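Local coordinates for protein 2-dehydropantoate 2-reductase (Enterococcus faecium, PDB 3WFI) that is a D-mandelate dehydrogenase of the ketopantoate reductase family, an oxidoreductase that binds its nicotinamide coenzyme in a Rossmann-type domain, at residues V36-E41 and E134-V139; N121-N126 and D154-A159; K162-L167 and L172-S177. All coordinates share one frame; numbering follows the deposited sequence.

All three interactions lie in the Rossmann-type part of the chain but at different depths. Interaction 1 is a partly buried contact near the periphery, where helix 33-42 meets the turn between two strands of the small sheet; its centre is about 32 Å from that of interaction 2. Interactions 2 and 3 lie with centres about 11 Å apart, share helix 157-168 and reach the same large sheet; they touch, for example through Glu-157 CG and Phe-176 CZ at 3.7 Å. Interaction 3 is the most buried, built of leucine and alanine packing with a weak backbone bond and a water bridge. Interaction 2 brings a phenol, an ammonium and an amide together without a bond between them, next to an alanine methyl, while interaction 1 rests on van der Waals contact alone.

Interaction 1. Residues V36-E41 and E134-V139; sequences VQQIKE and EGPGQV
Ile-39 of helix 33-42 packs on Gly-137, in the type II turn that runs from Gly-135 to Gln-138 and joins strands 132-135 and 138-140. The tight side is here: Ile-39 CG1 lies 3.7 Å from Gly-137 CA, and CD1 follows at 4.1 Å from the same Gly-137 atom. CG1 stands anti to the carbonyl carbon of Ile-39 (chi1 -66°), which carries this branch toward the turn. With no side chain on Gly-137, the CA atoms of Ile-39 and Gly-137 come within 5.1 Å. Ile-59 backs the isoleucine, and His-35 ND1 hydrogen-bonds Gly-137 N. At the partly exposed side, Gln-38 and Pro-136 run alongside each other, pointing the same way. Gln-38 CB touches Pro-136 O at 3.6 Å and Gln-38 CG meets Pro-136 CB at 3.8 Å; the glutamine chain then bends at chi2 (-54°) and takes the amide away from the turn. At the base of the turn, Glu-134 and Gly-135 both face Gln-138 in a classic beta bulge. No hydrogen bond joins helix and turn across this contact: the segments meet by shape, through methylene groups laid on a glycine and a proline, with the polar amide left at the margin.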
loop_
_atom_site.group_PDB
_atom_site.type_symbol
_atom_site.label_atom_id
_atom_site.label_comp_id
_atom_site.label_asym_id
_atom_site.label_seq_id
_atom_site.Cartn_x
_atom_site.Cartn_y
_atom_site.Cartn_z
ATOM N N VAL B 36 -15.511 -38.358 8.143
ATOM C CA VAL B 36 -16.815 -38.542 8.765
ATOM C C VAL B 36 -17.272 -39.998 8.625
ATOM O O VAL B 36 -17.686 -40.620 9.603
ATOM C CB VAL B 36 -17.863 -37.578 8.156
ATOM C CG1 VAL B 36 -19.265 -37.889 8.671
ATOM C CG2 VAL B 36 -17.499 -36.129 8.465
ATOM N N GLN B 37 -17.183 -40.533 7.410
ATOM C CA GLN B 37 -17.651 -41.887 7.120
ATOM C C GLN B 37 -16.842 -42.946 7.872
ATOM O O GLN B 37 -17.405 -43.910 8.393
ATOM C CB GLN B 37 -17.597 -42.144 5.604
ATOM C CG GLN B 37 -18.248 -43.440 5.156
ATOM C CD GLN B 37 -19.722 -43.477 5.463
ATOM O OE1 GLN B 37 -20.475 -42.595 5.049
ATOM N NE2 GLN B 37 -20.145 -44.492 6.199
ATOM N N GLN B 38 -15.524 -42.767 7.937
ATOM C CA GLN B 38 -14.667 -43.726 8.653
ATOM C C GLN B 38 -15.019 -43.779 10.135
ATOM O O GLN B 38 -15.158 -44.860 10.701
ATOM C CB GLN B 38 -13.168 -43.447 8.433
ATOM C CG GLN B 38 -12.618 -44.100 7.176
ATOM C CD GLN B 38 -12.887 -45.580 7.113
ATOM O OE1 GLN B 38 -12.415 -46.342 7.963
ATOM N NE2 GLN B 38 -13.618 -46.006 6.096
ATOM N N ILE B 39 -15.199 -42.609 10.746
ATOM C CA ILE B 39 -15.571 -42.523 12.162
ATOM C C ILE B 39 -16.986 -43.069 12.398
ATOM O O ILE B 39 -17.226 -43.724 13.396
ATOM C CB ILE B 39 -15.430 -41.079 12.710
ATOM C CG1 ILE B 39 -13.953 -40.669 12.696
ATOM C CG2 ILE B 39 -15.992 -40.973 14.130
ATOM C CD1 ILE B 39 -13.696 -39.187 12.852
ATOM N N LYS B 40 -17.911 -42.813 11.478
ATOM C CA LYS B 40 -19.254 -43.385 11.588
ATOM C C LYS B 40 -19.177 -44.910 11.619
ATOM O O LYS B 40 -19.752 -45.542 12.496
ATOM C CB LYS B 40 -20.161 -42.938 10.432
ATOM C CG LYS B 40 -20.840 -41.591 10.625
ATOM C CD LYS B 40 -21.681 -41.236 9.406
ATOM C CE LYS B 40 -22.285 -39.843 9.512
ATOM N NZ LYS B 40 -22.834 -39.353 8.211
ATOM N N GLU B 41 -18.445 -45.489 10.671
ATOM C CA GLU B 41 -18.389 -46.949 10.528
ATOM C C GLU B 41 -17.531 -47.660 11.571
ATOM O O GLU B 41 -17.894 -48.733 12.032
ATOM C CB GLU B 41 -17.890 -47.335 9.134
ATOM C CG GLU B 41 -18.923 -47.137 8.039
ATOM C CD GLU B 41 -18.371 -47.483 6.660
ATOM O OE1 GLU B 41 -18.404 -46.630 5.746
ATOM O OE2 GLU B 41 -17.900 -48.631 6.494
ATOM N N GLU B 134 -3.343 -39.175 11.177
ATOM C CA GLU B 134 -2.656 -40.185 10.362
ATOM C C GLU B 134 -3.429 -40.492 9.089
ATOM O O GLU B 134 -2.844 -40.649 8.013
ATOM C CB GLU B 134 -2.462 -41.479 11.161
ATOM C CG GLU B 134 -1.627 -41.319 12.426
ATOM C CD GLU B 134 -0.133 -41.311 12.148
ATOM O OE1 GLU B 134 0.397 -42.378 11.772
ATOM O OE2 GLU B 134 0.512 -40.251 12.310
ATOM N N GLY B 135 -4.746 -40.600 9.222
ATOM C CA GLY B 135 -5.623 -40.861 8.087
ATOM C C GLY B 135 -7.062 -40.608 8.486
ATOM O O GLY B 135 -7.315 -40.167 9.604
ATOM N N PRO B 136 -8.014 -40.872 7.574
ATOM C CA PRO B 136 -9.423 -40.714 7.930
ATOM C C PRO B 136 -9.791 -41.559 9.149
ATOM O O PRO B 136 -9.664 -42.778 9.115
ATOM C CB PRO B 136 -10.180 -41.191 6.676
ATOM C CG PRO B 136 -9.163 -41.783 5.754
ATOM C CD PRO B 136 -7.830 -41.223 6.154
ATOM N N GLY B 137 -10.174 -40.899 10.237
ATOM C CA GLY B 137 -10.642 -41.568 11.446
ATOM C C GLY B 137 -9.505 -42.132 12.267
ATOM O O GLY B 137 -9.726 -42.966 13.139
ATOM N N GLN B 138 -8.293 -41.648 12.004
ATOM C CA GLN B 138 -7.075 -42.170 12.636
ATOM C C GLN B 138 -6.232 -41.019 13.180
ATOM O O GLN B 138 -5.765 -40.168 12.417
ATOM C CB GLN B 138 -6.244 -43.000 11.647
ATOM C CG GLN B 138 -6.491 -44.500 11.681
ATOM C CD GLN B 138 -5.835 -45.191 12.874
ATOM O OE1 GLN B 138 -5.353 -44.544 13.812
ATOM N NE2 GLN B 138 -5.810 -46.519 12.839
ATOM N N VAL B 139 -6.033 -41.000 14.495
ATOM C CA VAL B 139 -5.228 -39.963 15.119
ATOM C C VAL B 139 -4.136 -40.588 15.984
ATOM O O VAL B 139 -4.287 -41.697 16.492
ATOM C CB VAL B 139 -6.125 -39.014 15.954
ATOM C CG1 VAL B 139 -5.295 -38.070 16.804
ATOM C CG2 VAL B 139 -7.045 -38.207 15.048
#

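Interaction 2. Residues N121-N126 and D154-A159; sequences NIYIGN and DGKEAA
Tyr-123 reaches from strand 122-127 of the large Rossmann-type sheet to the start of helix 157-168, where it meets Lys-156 and Ala-159. Its CB points toward the helix, and its ring ends with the hydroxyl against the methyl of Ala-159, OH to CB 3.2 Å, a close fit. Ala-160 and Leu-163, further along the helix, also touch the tyrosine. Lys-156 O approaches the ring at its edge, 4.1 Å from Tyr-123 CE1. Lys-156, at the N-cap position of the helix, crosses the tyrosine at about a right angle. Its chain is bent at chi2, chi3 and chi4, each near -60°, which curls the ammonium back beside the tyrosine instead of extending it. Tyr-123 OH and Lys-156 NZ are 3.7 Å apart and form no hydrogen bond with each other. Their strongest polar partners lie outside the two segments: the hydroxyl bonds Glu-99 OE2 on the neighbouring strand 98-102, and the ammonium bonds Glu-120 O just before the strand. The ammonium thus pins the helix start to the chain entering strand 122-127; both its charge and that of the Glu-99 carboxylate probably polarise the phenol. Asn-121, next to Ile-122, completes the group: its side chain swings round so that ND2 stands 3.6 Å from Lys-156 NZ, again without a bond between them.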
loop_
_atom_site.group_PDB
_atom_site.type_symbol
_atom_site.label_atom_id
_atom_site.label_comp_id
_atom_site.label_asym_id
_atom_site.label_seq_id
_atom_site.Cartn_x
_atom_site.Cartn_y
_atom_site.Cartn_z
ATOM N N ASN B 121 -21.384 -14.988 25.949
ATOM C CA ASN B 121 -21.209 -16.439 25.862
ATOM C C ASN B 121 -20.000 -16.872 25.025
ATOM O O ASN B 121 -19.870 -18.060 24.695
ATOM C CB ASN B 121 -22.472 -17.081 25.280
ATOM C CG ASN B 121 -23.653 -17.086 26.252
ATOM O OD1 ASN B 121 -24.811 -17.230 25.838
ATOM N ND2 ASN B 121 -23.370 -16.979 27.540
ATOM N N ILE B 122 -19.123 -15.925 24.693
ATOM C CA ILE B 122 -17.948 -16.236 23.857
ATOM C C ILE B 122 -16.680 -16.235 24.703
ATOM O O ILE B 122 -16.457 -15.331 25.531
ATOM C CB ILE B 122 -17.787 -15.265 22.669
ATOM C CG1 ILE B 122 -19.052 -15.260 21.813
ATOM C CG2 ILE B 122 -16.602 -15.678 21.797
ATOM C CD1 ILE B 122 -19.048 -14.243 20.689
ATOM N N TYR B 123 -15.853 -17.258 24.481
ATOM C CA TYR B 123 -14.601 -17.420 25.192
ATOM C C TYR B 123 -13.494 -17.657 24.165
ATOM O O TYR B 123 -13.723 -18.261 23.119
ATOM C CB TYR B 123 -14.681 -18.576 26.200
ATOM C CG TYR B 123 -15.788 -18.408 27.223
ATOM C CD1 TYR B 123 -15.531 -17.851 28.468
ATOM C CD2 TYR B 123 -17.100 -18.773 26.919
ATOM C CE1 TYR B 123 -16.540 -17.671 29.390
ATOM C CE2 TYR B 123 -18.125 -18.599 27.830
ATOM C CZ TYR B 123 -17.834 -18.057 29.070
ATOM O OH TYR B 123 -18.833 -17.866 29.973
ATOM N N ILE B 124 -12.309 -17.138 24.455
ATOM C CA ILE B 124 -11.169 -17.253 23.546
ATOM C C ILE B 124 -10.051 -17.967 24.273
ATOM O O ILE B 124 -9.861 -17.758 25.473
ATOM C CB ILE B 124 -10.682 -15.875 23.072
ATOM C CG1 ILE B 124 -10.521 -14.901 24.248
ATOM C CG2 ILE B 124 -11.658 -15.306 22.063
ATOM C CD1 ILE B 124 -9.711 -13.670 23.905
ATOM N N GLY B 125 -9.318 -18.815 23.558
ATOM C CA GLY B 125 -8.233 -19.546 24.181
ATOM C C GLY B 125 -7.110 -20.001 23.264
ATOM O O GLY B 125 -7.178 -19.873 22.042
ATOM N N ASN B 126 -6.061 -20.507 23.894
ATOM C CA ASN B 126 -4.918 -21.093 23.204
ATOM C C ASN B 126 -4.774 -22.499 23.703
ATOM O O ASN B 126 -5.001 -22.754 24.883
ATOM C CB ASN B 126 -3.624 -20.317 23.519
ATOM C CG ASN B 126 -3.634 -18.906 22.967
ATOM O OD1 ASN B 126 -3.005 -18.005 23.517
ATOM N ND2 ASN B 126 -4.351 -18.702 21.872
ATOM N N ASP B 154 -18.163 -9.045 29.735
ATOM C CA ASP B 154 -17.930 -8.433 31.042
ATOM C C ASP B 154 -18.570 -9.284 32.110
ATOM O O ASP B 154 -19.684 -9.768 31.926
ATOM C CB ASP B 154 -18.579 -7.037 31.110
ATOM C CG ASP B 154 -17.916 -6.012 30.205
ATOM O OD1 ASP B 154 -16.717 -6.126 29.857
ATOM O OD2 ASP B 154 -18.605 -5.036 29.866
ATOM N N GLY B 155 -17.860 -9.490 33.213
ATOM C CA GLY B 155 -18.408 -10.197 34.360
ATOM C C GLY B 155 -18.525 -11.708 34.225
ATOM O O GLY B 155 -19.132 -12.352 35.081
ATOM N N LYS B 156 -17.917 -12.280 33.186
ATOM C CA LYS B 156 -17.995 -13.711 32.953
ATOM C C LYS B 156 -16.699 -14.451 33.333
ATOM O O LYS B 156 -16.460 -15.560 32.855
ATOM C CB LYS B 156 -18.351 -13.989 31.492
ATOM C CG LYS B 156 -19.633 -13.327 30.997
ATOM C CD LYS B 156 -20.882 -13.651 31.824
ATOM C CE LYS B 156 -21.266 -15.119 31.799
ATOM N NZ LYS B 156 -21.718 -15.587 30.456
ATOM N N GLU B 157 -15.887 -13.861 34.215
ATOM C CA GLU B 157 -14.652 -14.509 34.682
ATOM C C GLU B 157 -14.939 -15.818 35.427
ATOM O O GLU B 157 -14.261 -16.815 35.207
ATOM C CB GLU B 157 -13.824 -13.576 35.590
ATOM C CG GLU B 157 -13.035 -12.506 34.849
ATOM C CD GLU B 157 -13.875 -11.331 34.367
ATOM O OE1 GLU B 157 -14.977 -11.092 34.911
ATOM O OE2 GLU B 157 -13.416 -10.632 33.433
ATOM N N ALA B 158 -15.932 -15.800 36.314
ATOM C CA ALA B 158 -16.332 -16.990 37.066
ATOM C C ALA B 158 -16.788 -18.102 36.130
ATOM O O ALA B 158 -16.382 -19.250 36.285
ATOM C CB ALA B 158 -17.439 -16.649 38.060
ATOM N N ALA B 159 -17.581 -17.740 35.128
ATOM C CA ALA B 159 -18.002 -18.684 34.102
ATOM C C ALA B 159 -16.808 -19.264 33.305
ATOM O O ALA B 159 -16.786 -20.446 32.987
ATOM C CB ALA B 159 -19.010 -18.035 33.170
#

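Interaction 3. Residues K162-L167 and L172-S177; sequences KLADKL and LNAHFS
Leu-172 lies against the last turn of helix 157-168, beside Leu-167. Its CB sits 3.4 Å from Leu-167 O, and CG, where the chain branches, lies near the same carbonyl oxygen. Chi1 of -69° sets CG beside the backbone N, and from there CD1 stays beside that oxygen and also packs on Leu-167 CB at 4.0 Å. The leucine also touches Phe-15, Met-18 and Leu-19 of helix 10-21, the helix that carries the coenzyme-binding Met-11 at its start. The backbone of Leu-172 adds a weak hydrogen bond from its N to Leu-167 O, 3.4 Å long with an N-H...O angle of 155°. Two residues further along the chain, Ala-174 CB faces the helix, touching both Leu-167 CB, 3.8 Å away, and the carbonyl oxygen of Ala-164. That oxygen also accepts a bond from Ser-168 OG. Ala-164 CB in turn rests on the strand backbone, 3.9 Å from Phe-176 N. These small methyls let the axes of helix and strand approach to 6.6 Å. At the outer margin a water donates to Asp-165 OD1, 2.7 Å from the water oxygen, and to Ala-174 O, spanning the two elements. The helix runs nearly antiparallel to strand 174-176 (169°), the layout of a beta-alpha-beta crossover, in which helix 157-168 connects strand 147-151 to its parallel neighbour 174-176 at the border of the Rossmann-type sheet.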
loop_
_atom_site.group_PDB
_atom_site.type_symbol
_atom_site.label_atom_id
_atom_site.label_comp_id
_atom_site.label_asym_id
_atom_site.label_seq_id
_atom_site.Cartn_x
_atom_site.Cartn_y
_atom_site.Cartn_z
ATOM N N LYS B 162 -15.052 -21.838 35.528
ATOM C CA LYS B 162 -15.792 -23.110 35.523
ATOM C C LYS B 162 -15.588 -23.893 34.235
ATOM O O LYS B 162 -15.428 -25.115 34.258
ATOM C CB LYS B 162 -17.287 -22.858 35.736
ATOM C CG LYS B 162 -17.606 -22.380 37.136
ATOM C CD LYS B 162 -19.117 -22.290 37.316
ATOM C CE LYS B 162 -19.497 -21.307 38.407
ATOM N NZ LYS B 162 -20.960 -21.060 38.384
ATOM N N LEU B 163 -15.614 -23.195 33.105
ATOM C CA LEU B 163 -15.334 -23.818 31.829
ATOM C C LEU B 163 -13.937 -24.461 31.856
ATOM O O LEU B 163 -13.769 -25.611 31.439
ATOM C CB LEU B 163 -15.444 -22.792 30.703
ATOM C CG LEU B 163 -15.162 -23.259 29.282
ATOM C CD1 LEU B 163 -15.979 -24.504 28.972
ATOM C CD2 LEU B 163 -15.445 -22.153 28.271
ATOM N N ALA B 164 -12.960 -23.722 32.379
ATOM C CA ALA B 164 -11.601 -24.242 32.500
ATOM C C ALA B 164 -11.592 -25.492 33.379
ATOM O O ALA B 164 -10.992 -26.497 33.003
ATOM C CB ALA B 164 -10.659 -23.185 33.048
ATOM N N ASP B 165 -12.295 -25.432 34.516
ATOM C CA ASP B 165 -12.390 -26.575 35.439
ATOM C C ASP B 165 -12.990 -27.787 34.748
ATOM O O ASP B 165 -12.457 -28.891 34.861
ATOM C CB ASP B 165 -13.212 -26.230 36.682
ATOM C CG ASP B 165 -12.494 -25.266 37.615
ATOM O OD1 ASP B 165 -11.258 -25.140 37.523
ATOM O OD2 ASP B 165 -13.173 -24.621 38.448
ATOM N N LYS B 166 -14.064 -27.565 33.994
ATOM C CA LYS B 166 -14.745 -28.639 33.282
ATOM C C LYS B 166 -13.828 -29.301 32.265
ATOM O O LYS B 166 -13.796 -30.520 32.184
ATOM C CB LYS B 166 -16.060 -28.146 32.643
ATOM C CG LYS B 166 -17.164 -27.971 33.682
ATOM C CD LYS B 166 -18.505 -27.537 33.095
ATOM C CE LYS B 166 -18.682 -26.026 33.108
ATOM N NZ LYS B 166 -20.099 -25.613 32.902
ATOM N N LEU B 167 -13.071 -28.510 31.513
ATOM C CA LEU B 167 -12.120 -29.076 30.559
ATOM C C LEU B 167 -11.009 -29.817 31.297
ATOM O O LEU B 167 -10.559 -30.863 30.842
ATOM C CB LEU B 167 -11.507 -28.007 29.652
ATOM C CG LEU B 167 -12.189 -27.447 28.393
ATOM C CD1 LEU B 167 -13.594 -27.969 28.169
ATOM C CD2 LEU B 167 -12.142 -25.926 28.330
ATOM N N LEU B 172 -7.459 -32.017 30.185
ATOM C CA LEU B 172 -6.987 -31.031 29.225
ATOM C C LEU B 172 -6.137 -29.932 29.851
ATOM O O LEU B 172 -5.569 -29.109 29.131
ATOM C CB LEU B 172 -8.166 -30.411 28.464
ATOM C CG LEU B 172 -8.867 -31.359 27.495
ATOM C CD1 LEU B 172 -10.268 -30.855 27.156
ATOM C CD2 LEU B 172 -8.026 -31.568 26.236
ATOM N N ASN B 173 -6.034 -29.919 31.180
ATOM C CA ASN B 173 -5.133 -28.999 31.867
ATOM C C ASN B 173 -5.404 -27.544 31.476
ATOM O O ASN B 173 -4.509 -26.813 31.035
ATOM C CB ASN B 173 -3.676 -29.396 31.581
ATOM C CG ASN B 173 -2.675 -28.632 32.428
ATOM O OD1 ASN B 173 -3.007 -28.112 33.487
ATOM N ND2 ASN B 173 -1.428 -28.584 31.965
ATOM N N ALA B 174 -6.663 -27.139 31.648
ATOM C CA ALA B 174 -7.130 -25.827 31.226
ATOM C C ALA B 174 -7.066 -24.836 32.373
ATOM O O ALA B 174 -7.278 -25.205 33.529
ATOM C CB ALA B 174 -8.560 -25.922 30.691
ATOM N N HIS B 175 -6.795 -23.572 32.052
ATOM C CA HIS B 175 -6.732 -22.510 33.055
ATOM C C HIS B 175 -7.267 -21.199 32.525
ATOM O O HIS B 175 -7.117 -20.883 31.343
ATOM C CB HIS B 175 -5.288 -22.277 33.510
ATOM C CG HIS B 175 -4.606 -23.518 33.982
ATOM N ND1 HIS B 175 -3.671 -24.177 33.222
ATOM C CD2 HIS B 175 -4.731 -24.227 35.125
ATOM C CE1 HIS B 175 -3.234 -25.232 33.882
ATOM N NE2 HIS B 175 -3.873 -25.294 35.035
ATOM N N PHE B 176 -7.889 -20.440 33.420
ATOM C CA PHE B 176 -8.218 -19.052 33.146
ATOM C C PHE B 176 -6.952 -18.211 33.046
ATOM O O PHE B 176 -6.035 -18.358 33.850
ATOM C CB PHE B 176 -9.102 -18.482 34.258
ATOM C CG PHE B 176 -9.428 -17.031 34.084
ATOM C CD1 PHE B 176 -10.404 -16.628 33.185
ATOM C CD2 PHE B 176 -8.747 -16.062 34.808
ATOM C CE1 PHE B 176 -10.709 -15.288 33.022
ATOM C CE2 PHE B 176 -9.042 -14.719 34.647
ATOM C CZ PHE B 176 -10.029 -14.332 33.754
ATOM N N SER B 177 -6.925 -17.308 32.068
ATOM C CA SER B 177 -5.904 -16.277 31.985
ATOM C C SER B 177 -6.562 -14.984 31.545
ATOM O O SER B 177 -7.349 -14.993 30.618
ATOM C CB SER B 177 -4.819 -16.677 30.986
ATOM O OG SER B 177 -4.014 -15.557 30.664
HETATM O O HOH W 1 -9.088 -25.959 36.171
#